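Local coordinates for Blr6230 protein (PDB 5NGG) that hydrolyses beta-lactam antibiotics as a subclass B3 metallo-beta-lactamase, probably with a water activated between two zinc ions, at residues T170-P175 with F227-A232; G124-P129 with V220-A225; E193-L198 with P262-G267; H103-G108 with G240-V245. All blocks are in the same frame, centred on the assembly; numbering follows the deposited sequence.

Overall arrangement
From the N terminus, the first segment met is 103-108, which contact 4 closes against 240-245, joining zinc-binding helix 104-107 and the residue before it to the loop after strand 237-239, across the two halves of the metallo-beta-lactamase fold. Contacts 2 and 1 lie nested inside this span. Contact 2 starts at 124-129, at the end of a strand of the seven-stranded sheet, and contact 1 at 170-175, ending a strand of the five-stranded sheet. Both then meet helix 219-232, at 220-225 and 227-232, so they cross and touch through P175. Contact 3 begins at 193-198 and closes only at 262-267, crossing all three others and tying an inner strand of the five-stranded sheet to the loop before helix 268-291.

Contact 1. Residues T170-P175 with F227-A232; sequences TAHATP and FAKAKA. With ZN (zinc ion), chain E.
H172 and K229 share a zinc ion that joins the end of strand 167-173 to helix 219-232, one of the helices packed against the five-stranded sheet of the metallo-beta-lactamase fold. This metal is separate from the catalytic pair: the nearer of those ions is about 12 Å from the side chain of T174. Coordination dominates the contact. H172 gives ND1 at 2.0 Å from the zinc and K229 gives NZ at 2.1 Å from it, which sets the two nitrogens 3.6 Å apart. E158 supplies a further ligand, while the other ring nitrogen of H172 is held by E185. A lysine amine that binds zinc needs its lone pair, so NZ is probably neutral here. Van der Waals contacts line the lysine's path to the metal. Its chain runs extended from the helix past the end of the strand, and CE lies 3.5 Å from A173 O. The methyl CG2 of T174 stands across the chain at about a right angle, touching both CD and CE, while its hydroxyl is hydrogen-bonded to S183. Only at the last torsion does the lysine turn, with chi4 at 64° swinging NZ out of the extended line and onto the zinc.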
loop_
_atom_site.group_PDB
_atom_site.type_symbol
_atom_site.label_atom_id
_atom_site.label_comp_id
_atom_site.label_asym_id
_atom_site.label_seq_id
_atom_site.Cartn_x
_atom_site.Cartn_y
_atom_site.Cartn_z
ATOM N N THR A 170 5.048 7.971 10.508
ATOM C CA THR A 170 4.031 9.008 10.613
ATOM C C THR A 170 2.952 8.757 9.556
ATOM O O THR A 170 3.253 8.567 8.371
ATOM C CB THR A 170 4.643 10.400 10.416
ATOM O OG1 THR A 170 5.642 10.606 11.416
ATOM C CG2 THR A 170 3.595 11.499 10.538
ATOM N N ALA A 171 1.692 8.741 9.993
ATOM C CA ALA A 171 0.540 8.587 9.107
ATOM C C ALA A 171 0.231 9.879 8.385
ATOM O O ALA A 171 0.140 10.942 9.014
ATOM C CB ALA A 171 -0.670 8.140 9.914
ATOM N N HIS A 172 -0.035 9.769 7.089
ATOM C CA HIS A 172 -0.601 10.867 6.312
ATOM C C HIS A 172 -1.908 10.432 5.677
ATOM O O HIS A 172 -1.965 9.395 5.025
ATOM C CB HIS A 172 0.353 11.307 5.215
ATOM C CG HIS A 172 1.614 11.897 5.720
ATOM N ND1 HIS A 172 1.745 13.229 6.033
ATOM C CD2 HIS A 172 2.796 11.318 6.001
ATOM C CE1 HIS A 172 2.973 13.454 6.461
ATOM N NE2 HIS A 172 3.632 12.310 6.444
ATOM N N ALA A 173 -2.953 11.240 5.834
ATOM C CA ALA A 173 -4.248 10.925 5.243
ATOM C C ALA A 173 -4.216 11.309 3.780
ATOM O O ALA A 173 -4.099 12.482 3.436
ATOM C CB ALA A 173 -5.358 11.654 5.981
ATOM N N THR A 174 -4.289 10.297 2.913
ATOM C CA THR A 174 -4.231 10.479 1.474
ATOM C C THR A 174 -5.402 9.707 0.838
ATOM O O THR A 174 -5.192 8.813 0.007
ATOM C CB THR A 174 -2.874 10.009 0.904
ATOM O OG1 THR A 174 -2.556 8.713 1.427
ATOM C CG2 THR A 174 -1.758 10.944 1.300
ATOM N N PRO A 175 -6.651 10.095 1.189
ATOM C CA PRO A 175 -7.826 9.384 0.696
ATOM C C PRO A 175 -8.071 9.546 -0.797
ATOM O O PRO A 175 -7.495 10.415 -1.452
ATOM C CB PRO A 175 -8.972 10.011 1.499
ATOM C CG PRO A 175 -8.505 11.413 1.739
ATOM C CD PRO A 175 -7.034 11.232 2.054
ATOM N N PHE A 227 -3.597 14.224 -4.721
ATOM C CA PHE A 227 -2.578 14.500 -5.743
ATOM C C PHE A 227 -1.766 15.744 -5.386
ATOM O O PHE A 227 -0.547 15.789 -5.505
ATOM C CB PHE A 227 -3.186 14.699 -7.133
ATOM C CG PHE A 227 -4.057 13.567 -7.608
ATOM C CD1 PHE A 227 -3.734 12.237 -7.377
ATOM C CD2 PHE A 227 -5.213 13.847 -8.327
ATOM C CE1 PHE A 227 -4.569 11.224 -7.845
ATOM C CE2 PHE A 227 -6.044 12.845 -8.795
ATOM C CZ PHE A 227 -5.715 11.530 -8.560
ATOM N N ALA A 228 -2.467 16.794 -4.960
ATOM C CA ALA A 228 -1.792 18.047 -4.559
ATOM C C ALA A 228 -0.888 17.841 -3.349
ATOM O O ALA A 228 0.252 18.325 -3.322
ATOM C CB ALA A 228 -2.813 19.112 -4.249
ATOM N N LYS A 229 -1.390 17.135 -2.346
ATOM C CA LYS A 229 -0.620 16.839 -1.136
ATOM C C LYS A 229 0.663 16.083 -1.489
ATOM O O LYS A 229 1.754 16.448 -1.031
ATOM C CB LYS A 229 -1.470 16.027 -0.157
ATOM C CG LYS A 229 -0.784 15.592 1.133
ATOM C CD LYS A 229 -1.767 14.856 2.024
ATOM C CE LYS A 229 -1.127 14.262 3.253
ATOM N NZ LYS A 229 -0.578 15.293 4.129
ATOM N N ALA A 230 0.546 15.081 -2.346
ATOM C CA ALA A 230 1.690 14.291 -2.750
ATOM C C ALA A 230 2.760 15.131 -3.431
ATOM O O ALA A 230 3.954 14.964 -3.155
ATOM C CB ALA A 230 1.236 13.155 -3.653
ATOM N N LYS A 231 2.334 16.043 -4.301
ATOM C CA LYS A 231 3.297 16.879 -5.012
ATOM C C LYS A 231 4.054 17.824 -4.069
ATOM O O LYS A 231 5.147 18.301 -4.412
ATOM C CB LYS A 231 2.608 17.672 -6.121
ATOM C CG LYS A 231 2.126 16.812 -7.277
ATOM C CD LYS A 231 1.538 17.696 -8.343
ATOM C CE LYS A 231 0.782 16.921 -9.387
ATOM N NZ LYS A 231 0.440 17.837 -10.508
ATOM N N ALA A 232 3.460 18.151 -2.921
ATOM C CA ALA A 232 4.068 19.083 -1.970
ATOM C C ALA A 232 4.942 18.427 -0.897
ATOM O O ALA A 232 5.637 19.139 -0.164
ATOM C CB ALA A 232 2.990 19.924 -1.308
HETATM ZN ZN ZN E . 0.474 14.818 5.863
#

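Contact 2. Residues G124-P129 with V220-A225; sequences GERDKP and VDDYRA
A salt bridge between R126 and D222 spans the surface between the two halves of the metallo-beta-lactamase sandwich. R126 lies in the 3-10 turn 125-127 that follows strand 120-124 of the larger sheet, and D222 is in the first turns of helix 219-232, which packs against the smaller one. The backbones stay well apart, with R126 CA and D222 CA separated by 12.2 Å, so the link is made wholly by the side chains, which approach from opposite directions. A bend at chi3 turns the guanidinium of R126 toward D222 and brings NH1 to within 2.7 Å of D222 OD2, with an angle of 151° at the hydrogen. On the arginine the oxygen is met close to the guanidinium plane, at its edge. On the aspartate the donor arrives from the syn side but 33° out of the carboxylate plane, and the two flat groups are turned 75° against each other. The bridge is single, not the paired side-by-side form: R126 NH2 is 5.0 Å from D222 OD1. A water bridges the same two groups, accepting from R126 NH2 at 3.0 Å and donating to D222 OD2 at 3.1 Å. P175 packs against the same pair through CB. Y216 gives OD2 a further hydrogen bond through its hydroxyl, and P179 O offers NH1 a weak one. With arginine, water and tyrosine all gathered on OD2, negative charge is probably drawn to that oxygen, which would help keep the aspartate ionised.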
loop_
_atom_site.group_PDB
_atom_site.type_symbol
_atom_site.label_atom_id
_atom_site.label_comp_id
_atom_site.label_asym_id
_atom_site.label_seq_id
_atom_site.Cartn_x
_atom_site.Cartn_y
_atom_site.Cartn_z
ATOM N N GLY A 124 -5.845 3.515 8.760
ATOM C CA GLY A 124 -6.591 4.756 8.689
ATOM C C GLY A 124 -8.009 4.584 9.204
ATOM O O GLY A 124 -8.728 3.644 8.829
ATOM N N GLU A 125 -8.455 5.542 10.012
ATOM C CA GLU A 125 -9.765 5.438 10.665
ATOM C C GLU A 125 -10.918 5.192 9.691
ATOM O O GLU A 125 -11.807 4.394 9.978
ATOM C CB GLU A 125 -10.038 6.709 11.470
ATOM C CG GLU A 125 -11.395 6.781 12.160
ATOM C CD GLU A 125 -11.560 8.052 12.975
ATOM O OE1 GLU A 125 -10.651 8.379 13.767
ATOM O OE2 GLU A 125 -12.602 8.723 12.823
ATOM N N ARG A 126 -10.911 5.843 8.533
ATOM C CA ARG A 126 -12.064 5.705 7.633
ATOM C C ARG A 126 -12.071 4.375 6.879
ATOM O O ARG A 126 -13.070 4.015 6.267
ATOM C CB ARG A 126 -12.160 6.875 6.675
ATOM C CG ARG A 126 -12.452 8.193 7.405
ATOM C CD ARG A 126 -13.161 9.192 6.516
ATOM N NE ARG A 126 -12.399 9.471 5.322
ATOM C CZ ARG A 126 -12.832 10.107 4.236
ATOM N NH1 ARG A 126 -12.012 10.254 3.216
ATOM N NH2 ARG A 126 -14.061 10.602 4.148
ATOM N N ASP A 127 -10.958 3.641 6.919
ATOM C CA ASP A 127 -10.922 2.270 6.400
ATOM C C ASP A 127 -11.314 1.210 7.426
ATOM O O ASP A 127 -11.469 0.030 7.069
ATOM C CB ASP A 127 -9.564 1.922 5.770
ATOM C CG ASP A 127 -9.458 2.297 4.274
ATOM O OD1 ASP A 127 -10.404 2.872 3.707
ATOM O OD2 ASP A 127 -8.386 2.034 3.692
ATOM N N LYS A 128 -11.449 1.585 8.691
ATOM C CA LYS A 128 -11.787 0.619 9.724
ATOM C C LYS A 128 -13.061 -0.201 9.384
ATOM O O LYS A 128 -13.054 -1.435 9.529
ATOM C CB LYS A 128 -11.895 1.308 11.082
ATOM C CG LYS A 128 -12.257 0.384 12.232
ATOM C CD LYS A 128 -12.166 1.082 13.582
ATOM C CE LYS A 128 -12.682 0.231 14.739
ATOM N NZ LYS A 128 -12.705 1.002 16.007
ATOM N N PRO A 129 -14.136 0.435 8.887
ATOM C CA PRO A 129 -15.319 -0.396 8.587
ATOM C C PRO A 129 -15.083 -1.423 7.482
ATOM O O PRO A 129 -15.662 -2.509 7.508
ATOM C CB PRO A 129 -16.389 0.616 8.155
ATOM C CG PRO A 129 -15.929 1.926 8.680
ATOM C CD PRO A 129 -14.435 1.877 8.773
ATOM N N VAL A 220 -14.244 12.197 -5.198
ATOM C CA VAL A 220 -13.534 13.032 -6.153
ATOM C C VAL A 220 -12.644 14.074 -5.433
ATOM O O VAL A 220 -11.490 14.279 -5.777
ATOM C CB VAL A 220 -14.512 13.664 -7.172
ATOM C CG1 VAL A 220 -13.822 14.750 -7.999
ATOM C CG2 VAL A 220 -15.125 12.595 -8.077
ATOM N N ASP A 221 -13.232 14.786 -4.471
ATOM C CA ASP A 221 -12.500 15.771 -3.690
ATOM C C ASP A 221 -11.291 15.158 -2.996
ATOM O O ASP A 221 -10.215 15.775 -2.978
ATOM C CB ASP A 221 -13.428 16.459 -2.677
ATOM C CG ASP A 221 -14.387 17.445 -3.314
ATOM O OD1 ASP A 221 -13.964 18.214 -4.192
ATOM O OD2 ASP A 221 -15.554 17.458 -2.903
ATOM N N ASP A 222 -11.459 13.950 -2.443
ATOM C CA ASP A 222 -10.354 13.257 -1.790
ATOM C C ASP A 222 -9.174 13.027 -2.764
ATOM O O ASP A 222 -8.017 13.332 -2.438
ATOM C CB ASP A 222 -10.840 11.958 -1.145
ATOM C CG ASP A 222 -11.601 12.156 0.156
ATOM O OD1 ASP A 222 -11.624 13.271 0.756
ATOM O OD2 ASP A 222 -12.137 11.128 0.641
ATOM N N TYR A 223 -9.446 12.474 -3.943
ATOM C CA TYR A 223 -8.378 12.229 -4.927
ATOM C C TYR A 223 -7.596 13.485 -5.251
ATOM O O TYR A 223 -6.388 13.520 -5.284
ATOM C CB TYR A 223 -8.942 11.670 -6.217
ATOM C CG TYR A 223 -9.080 10.152 -6.303
ATOM C CD1 TYR A 223 -7.978 9.330 -6.573
ATOM C CD2 TYR A 223 -10.323 9.538 -6.207
ATOM C CE1 TYR A 223 -8.123 7.962 -6.715
ATOM C CE2 TYR A 223 -10.478 8.167 -6.361
ATOM C CZ TYR A 223 -9.377 7.390 -6.605
ATOM O OH TYR A 223 -9.586 6.039 -6.799
ATOM N N ARG A 224 -8.309 14.570 -5.540
ATOM C CA ARG A 224 -7.617 15.818 -5.943
ATOM C C ARG A 224 -6.850 16.461 -4.771
ATOM O O ARG A 224 -5.768 17.013 -4.974
ATOM C CB ARG A 224 -8.573 16.791 -6.649
ATOM C CG ARG A 224 -8.985 16.346 -8.056
ATOM C CD ARG A 224 -10.198 17.127 -8.521
ATOM N NE ARG A 224 -10.578 16.952 -9.914
ATOM C CZ ARG A 224 -9.779 16.614 -10.926
ATOM N NH1 ARG A 224 -8.490 16.388 -10.746
ATOM N NH2 ARG A 224 -10.291 16.510 -12.146
ATOM N N ALA A 225 -7.359 16.334 -3.549
ATOM C CA ALA A 225 -6.581 16.764 -2.366
ATOM C C ALA A 225 -5.300 15.922 -2.243
ATOM O O ALA A 225 -4.210 16.443 -1.995
ATOM C CB ALA A 225 -7.409 16.653 -1.092
HETATM O O HOH W 1 -14.813 12.229 1.736
#

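Contact 3. Residues E193-L198 with P262-G267; sequences EDREVL and PFIKPG
Segment 193-198 is extended strand throughout, whereas 262-267 has no regular structure and runs across the strand rather than alongside it; the backbones come nearest at R195 and I264, whose CA atoms are 8.0 Å apart. Both residues direct their side chains into that gap, where the two cross at about a right angle. The isoleucine meets the arginine with two methyl groups. CG2 sits over one face of the guanidinium, set off toward its rim, and is 3.7 Å from R195 NH1. CD1 reaches lower down the chain, 4.1 Å from both R195 NE and R195 CG. Strand 193-199 is an inner strand of the five-stranded sheet of the metallo-beta-lactamase fold, flanked by 182-190 and 237-239, and the loop carrying I264 leads into the long C-terminal helix 268-291. The contact therefore lays the approach to that helix against the sheet, far from the metal sites, and I264 also rests on D190 and V237 of the flanking strands. A bend at chi2 of R195, -71°, turns the guanidinium away from a fully extended course. Its NH1 is held there by a salt bridge to D236, whose carboxylate also accepts from the backbone N of E196. From farther along the loop, the ring of P266 closes on the same nitrogen obliquely, with P266 CG 4.0 Å from R195 NH1.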
loop_
_atom_site.group_PDB
_atom_site.type_symbol
_atom_site.label_atom_id
_atom_site.label_comp_id
_atom_site.label_asym_id
_atom_site.label_seq_id
_atom_site.Cartn_x
_atom_site.Cartn_y
_atom_site.Cartn_z
ATOM N N GLU A 193 23.587 9.826 6.087
ATOM C CA GLU A 193 22.544 10.822 5.865
ATOM C C GLU A 193 21.157 10.263 5.999
ATOM O O GLU A 193 20.872 9.132 5.586
ATOM C CB GLU A 193 22.710 11.392 4.485
ATOM C CG GLU A 193 23.954 12.247 4.385
ATOM C CD GLU A 193 24.217 12.745 2.993
ATOM O OE1 GLU A 193 23.764 12.092 2.042
ATOM O OE2 GLU A 193 24.890 13.779 2.833
ATOM N N ASP A 194 20.269 11.102 6.509
ATOM C CA ASP A 194 18.855 10.765 6.546
ATOM C C ASP A 194 18.240 10.832 5.154
ATOM O O ASP A 194 18.513 11.750 4.389
ATOM C CB ASP A 194 18.095 11.777 7.421
ATOM C CG ASP A 194 18.316 11.607 8.917
ATOM O OD1 ASP A 194 19.003 10.671 9.371
ATOM O OD2 ASP A 194 17.740 12.460 9.637
ATOM N N ARG A 195 17.330 9.904 4.882
ATOM C CA ARG A 195 16.463 9.967 3.712
ATOM C C ARG A 195 15.040 9.646 4.148
ATOM O O ARG A 195 14.810 8.752 4.970
ATOM C CB ARG A 195 16.917 8.960 2.660
ATOM C CG ARG A 195 18.266 9.264 2.033
ATOM C CD ARG A 195 18.167 10.460 1.117
ATOM N NE ARG A 195 19.410 10.783 0.446
ATOM C CZ ARG A 195 19.508 11.661 -0.549
ATOM N NH1 ARG A 195 18.442 12.306 -1.001
ATOM N NH2 ARG A 195 20.684 11.876 -1.110
ATOM N N GLU A 196 14.080 10.404 3.614
ATOM C CA GLU A 196 12.668 10.252 3.986
ATOM C C GLU A 196 11.977 9.333 2.978
ATOM O O GLU A 196 12.003 9.573 1.760
ATOM C CB GLU A 196 12.000 11.617 4.066
ATOM C CG GLU A 196 12.824 12.650 4.862
ATOM C CD GLU A 196 13.382 12.182 6.220
ATOM O OE1 GLU A 196 12.680 11.427 6.917
ATOM O OE2 GLU A 196 14.522 12.579 6.615
ATOM N N VAL A 197 11.318 8.312 3.503
ATOM C CA VAL A 197 10.602 7.295 2.722
ATOM C C VAL A 197 9.100 7.532 2.864
ATOM O O VAL A 197 8.635 7.795 3.979
ATOM C CB VAL A 197 10.952 5.890 3.243
ATOM C CG1 VAL A 197 10.190 4.810 2.471
ATOM C CG2 VAL A 197 12.453 5.630 3.210
ATOM N N LEU A 198 8.360 7.416 1.760
ATOM C CA LEU A 198 6.901 7.359 1.832
ATOM C C LEU A 198 6.427 6.058 1.258
ATOM O O LEU A 198 6.623 5.784 0.073
ATOM C CB LEU A 198 6.237 8.521 1.098
ATOM C CG LEU A 198 4.738 8.699 1.371
ATOM C CD1 LEU A 198 4.506 9.203 2.781
ATOM C CD2 LEU A 198 4.089 9.597 0.341
ATOM N N PRO A 262 19.401 2.926 -5.863
ATOM C CA PRO A 262 18.547 3.438 -6.951
ATOM C C PRO A 262 17.117 3.787 -6.516
ATOM O O PRO A 262 16.354 4.381 -7.292
ATOM C CB PRO A 262 18.553 2.294 -7.965
ATOM C CG PRO A 262 18.777 1.079 -7.139
ATOM C CD PRO A 262 19.717 1.495 -6.048
ATOM N N PHE A 263 16.742 3.391 -5.288
ATOM C CA PHE A 263 15.421 3.756 -4.767
ATOM C C PHE A 263 15.333 5.196 -4.282
ATOM O O PHE A 263 14.244 5.712 -4.043
ATOM C CB PHE A 263 14.975 2.748 -3.692
ATOM C CG PHE A 263 14.756 1.360 -4.252
ATOM C CD1 PHE A 263 13.520 1.018 -4.794
ATOM C CD2 PHE A 263 15.761 0.410 -4.274
ATOM C CE1 PHE A 263 13.326 -0.209 -5.375
ATOM C CE2 PHE A 263 15.557 -0.847 -4.842
ATOM C CZ PHE A 263 14.340 -1.153 -5.407
ATOM N N ILE A 264 16.488 5.874 -4.176
ATOM C CA ILE A 264 16.510 7.293 -3.843
ATOM C C ILE A 264 16.312 8.102 -5.132
ATOM O O ILE A 264 17.214 8.178 -5.978
ATOM C CB ILE A 264 17.840 7.685 -3.167
ATOM C CG1 ILE A 264 18.051 6.906 -1.852
ATOM C CG2 ILE A 264 17.894 9.198 -2.938
ATOM C CD1 ILE A 264 19.442 7.030 -1.253
ATOM N N LYS A 265 15.138 8.723 -5.258
ATOM C CA LYS A 265 14.745 9.518 -6.431
ATOM C C LYS A 265 13.777 10.593 -5.912
ATOM O O LYS A 265 12.565 10.406 -5.934
ATOM C CB LYS A 265 14.166 8.630 -7.532
ATOM C CG LYS A 265 13.963 9.251 -8.898
ATOM C CD LYS A 265 13.592 8.145 -9.886
ATOM C CE LYS A 265 13.239 8.667 -11.267
ATOM N N PRO A 266 14.310 11.713 -5.385
ATOM C CA PRO A 266 13.443 12.666 -4.653
ATOM C C PRO A 266 12.375 13.420 -5.439
ATOM O O PRO A 266 11.442 13.953 -4.837
ATOM C CB PRO A 266 14.444 13.627 -3.983
ATOM C CG PRO A 266 15.727 12.850 -3.916
ATOM C CD PRO A 266 15.734 12.018 -5.174
ATOM N N GLY A 267 12.490 13.447 -6.762
ATOM C CA GLY A 267 11.453 14.080 -7.601
ATOM C C GLY A 267 10.361 13.123 -8.073
ATOM O O GLY A 267 9.432 13.518 -8.787
#

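Contact 4. Residues H103-G108 with G240-V245; sequences HLDHTG and GPHPEV. With ZN (zinc ion), chain C; ZN (zinc ion), chain D.
H106 has the most surface buried here, followed by H242 and P241, and the CE1 and NE2 side of its ring faces both of them and a zinc ion. P241 O meets the edge of the ring near its plane, 3.3 Å from H106 CE1, while P241 CB stands off the plane above CE1, at 3.4 Å. The same edge of H106 points at the face of H242 in an offset edge-to-face pair, with ring centroids 4.7 Å apart and planes at 74°. The closeness fits their shared metal, which H106 NE2 and H242 NE2 each bind at 2.1 Å. D105 OD2 is its third protein ligand. H103, D105 and H106, with H101, form the HxHxDH motif of the metallo-beta-lactamase superfamily, and H242 comes from the loop after strand 237-239 in the other half of the fold. H103 ND1 binds the second zinc of the pair, beside H101 and H177. A water lies between the ions, 1.9 Å from the zinc of H103 and 2.1 Å from that of H106, consistent with the bridging nucleophile of such dinuclear sites. D105 probably helps orient it: chi1 of 54° places CG between the backbone N and carbonyl carbon, OD2 goes to the metal, and OD1 accepts from the water at 2.8 Å. The D105 carboxylate lies nearly coplanar with the H242 ring, while G54 O accepts a hydrogen bond from H242 ND1.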
loop_
_atom_site.group_PDB
_atom_site.type_symbol
_atom_site.label_atom_id
_atom_site.label_comp_id
_atom_site.label_asym_id
_atom_site.label_seq_id
_atom_site.Cartn_x
_atom_site.Cartn_y
_atom_site.Cartn_z
ATOM N N HIS A 103 -8.155 -2.845 0.611
ATOM C CA HIS A 103 -8.628 -3.696 -0.481
ATOM C C HIS A 103 -7.974 -5.062 -0.374
ATOM O O HIS A 103 -6.858 -5.176 0.143
ATOM C CB HIS A 103 -8.295 -3.101 -1.853
ATOM C CG HIS A 103 -9.047 -1.865 -2.184
ATOM N ND1 HIS A 103 -8.589 -0.979 -3.122
ATOM C CD2 HIS A 103 -10.235 -1.385 -1.738
ATOM C CE1 HIS A 103 -9.464 0.001 -3.249
ATOM N NE2 HIS A 103 -10.471 -0.220 -2.419
ATOM N N LEU A 104 -8.676 -6.083 -0.865
ATOM C CA LEU A 104 -8.261 -7.485 -0.666
ATOM C C LEU A 104 -6.860 -7.824 -1.154
ATOM O O LEU A 104 -6.260 -8.740 -0.633
ATOM C CB LEU A 104 -9.248 -8.461 -1.289
ATOM C CG LEU A 104 -9.166 -8.761 -2.778
ATOM C CD1 LEU A 104 -9.970 -10.020 -3.113
ATOM C CD2 LEU A 104 -9.634 -7.586 -3.600
ATOM N N ASP A 105 -6.350 -7.103 -2.163
ATOM C CA ASP A 105 -5.010 -7.359 -2.657
ATOM C C ASP A 105 -3.914 -6.876 -1.714
ATOM O O ASP A 105 -2.736 -7.198 -1.932
ATOM C CB ASP A 105 -4.818 -6.830 -4.091
ATOM C CG ASP A 105 -5.152 -5.360 -4.301
ATOM O OD1 ASP A 105 -6.155 -4.857 -3.724
ATOM O OD2 ASP A 105 -4.380 -4.744 -5.097
ATOM N N HIS A 106 -4.294 -6.147 -0.659
ATOM C CA HIS A 106 -3.356 -5.691 0.370
ATOM C C HIS A 106 -3.694 -6.199 1.771
ATOM O O HIS A 106 -2.852 -6.133 2.662
ATOM C CB HIS A 106 -3.270 -4.169 0.369
ATOM C CG HIS A 106 -3.040 -3.621 -1.009
ATOM N ND1 HIS A 106 -1.862 -3.830 -1.694
ATOM C CD2 HIS A 106 -3.880 -3.037 -1.886
ATOM C CE1 HIS A 106 -1.987 -3.367 -2.924
ATOM N NE2 HIS A 106 -3.206 -2.864 -3.067
ATOM N N THR A 107 -4.909 -6.702 1.974
ATOM C CA THR A 107 -5.386 -7.101 3.308
ATOM C C THR A 107 -5.614 -8.590 3.458
ATOM O O THR A 107 -6.025 -9.049 4.524
ATOM C CB THR A 107 -6.738 -6.440 3.593
ATOM O OG1 THR A 107 -7.649 -6.937 2.609
ATOM C CG2 THR A 107 -6.699 -4.928 3.522
ATOM N N GLY A 108 -5.360 -9.348 2.392
ATOM C CA GLY A 108 -5.754 -10.744 2.331
ATOM C C GLY A 108 -5.147 -11.641 3.383
ATOM O O GLY A 108 -5.720 -12.687 3.681
ATOM N N GLY A 240 5.281 2.021 -2.583
ATOM C CA GLY A 240 3.852 1.908 -2.741
ATOM C C GLY A 240 3.398 0.470 -2.689
ATOM O O GLY A 240 4.213 -0.445 -2.580
ATOM N N PRO A 241 2.077 0.240 -2.785
ATOM C CA PRO A 241 1.551 -1.111 -2.547
ATOM C C PRO A 241 1.550 -2.015 -3.779
ATOM O O PRO A 241 1.222 -3.193 -3.656
ATOM C CB PRO A 241 0.159 -0.855 -1.997
ATOM C CG PRO A 241 -0.237 0.443 -2.549
ATOM C CD PRO A 241 1.003 1.244 -2.838
ATOM N N HIS A 242 1.959 -1.476 -4.935
ATOM C CA HIS A 242 2.236 -2.249 -6.136
ATOM C C HIS A 242 3.586 -1.772 -6.644
ATOM O O HIS A 242 3.862 -0.566 -6.615
ATOM C CB HIS A 242 1.140 -2.038 -7.197
ATOM C CG HIS A 242 -0.193 -2.572 -6.791
ATOM N ND1 HIS A 242 -0.537 -3.909 -6.867
ATOM C CD2 HIS A 242 -1.282 -1.947 -6.302
ATOM C CE1 HIS A 242 -1.784 -4.064 -6.438
ATOM N NE2 HIS A 242 -2.259 -2.889 -6.089
ATOM N N PRO A 243 4.427 -2.693 -7.151
ATOM C CA PRO A 243 5.774 -2.282 -7.572
ATOM C C PRO A 243 5.800 -1.280 -8.725
ATOM O O PRO A 243 6.751 -0.520 -8.853
ATOM C CB PRO A 243 6.475 -3.619 -7.869
ATOM C CG PRO A 243 5.405 -4.638 -7.950
ATOM C CD PRO A 243 4.227 -4.151 -7.203
ATOM N N GLU A 244 4.740 -1.294 -9.529
ATOM C CA GLU A 244 4.552 -0.362 -10.633
ATOM C C GLU A 244 4.532 1.101 -10.200
ATOM O O GLU A 244 4.932 1.975 -10.988
ATOM C CB GLU A 244 3.272 -0.731 -11.385
ATOM C CG GLU A 244 3.383 -2.070 -12.098
ATOM C CD GLU A 244 2.885 -3.275 -11.298
ATOM O OE1 GLU A 244 2.793 -3.266 -10.041
ATOM O OE2 GLU A 244 2.579 -4.287 -11.962
ATOM N N VAL A 245 4.142 1.367 -8.947
ATOM C CA VAL A 245 4.102 2.741 -8.398
ATOM C C VAL A 245 5.475 3.417 -8.518
ATOM O O VAL A 245 5.558 4.625 -8.709
ATOM C CB VAL A 245 3.632 2.738 -6.917
ATOM C CG1 VAL A 245 3.906 4.050 -6.183
ATOM C CG2 VAL A 245 2.158 2.366 -6.803
HETATM ZN ZN ZN C . -4.018 -2.656 -4.944
HETATM ZN ZN ZN D . -6.668 -0.804 -3.875
HETATM O O HOH W 2 -6.038 -2.307 -4.756
#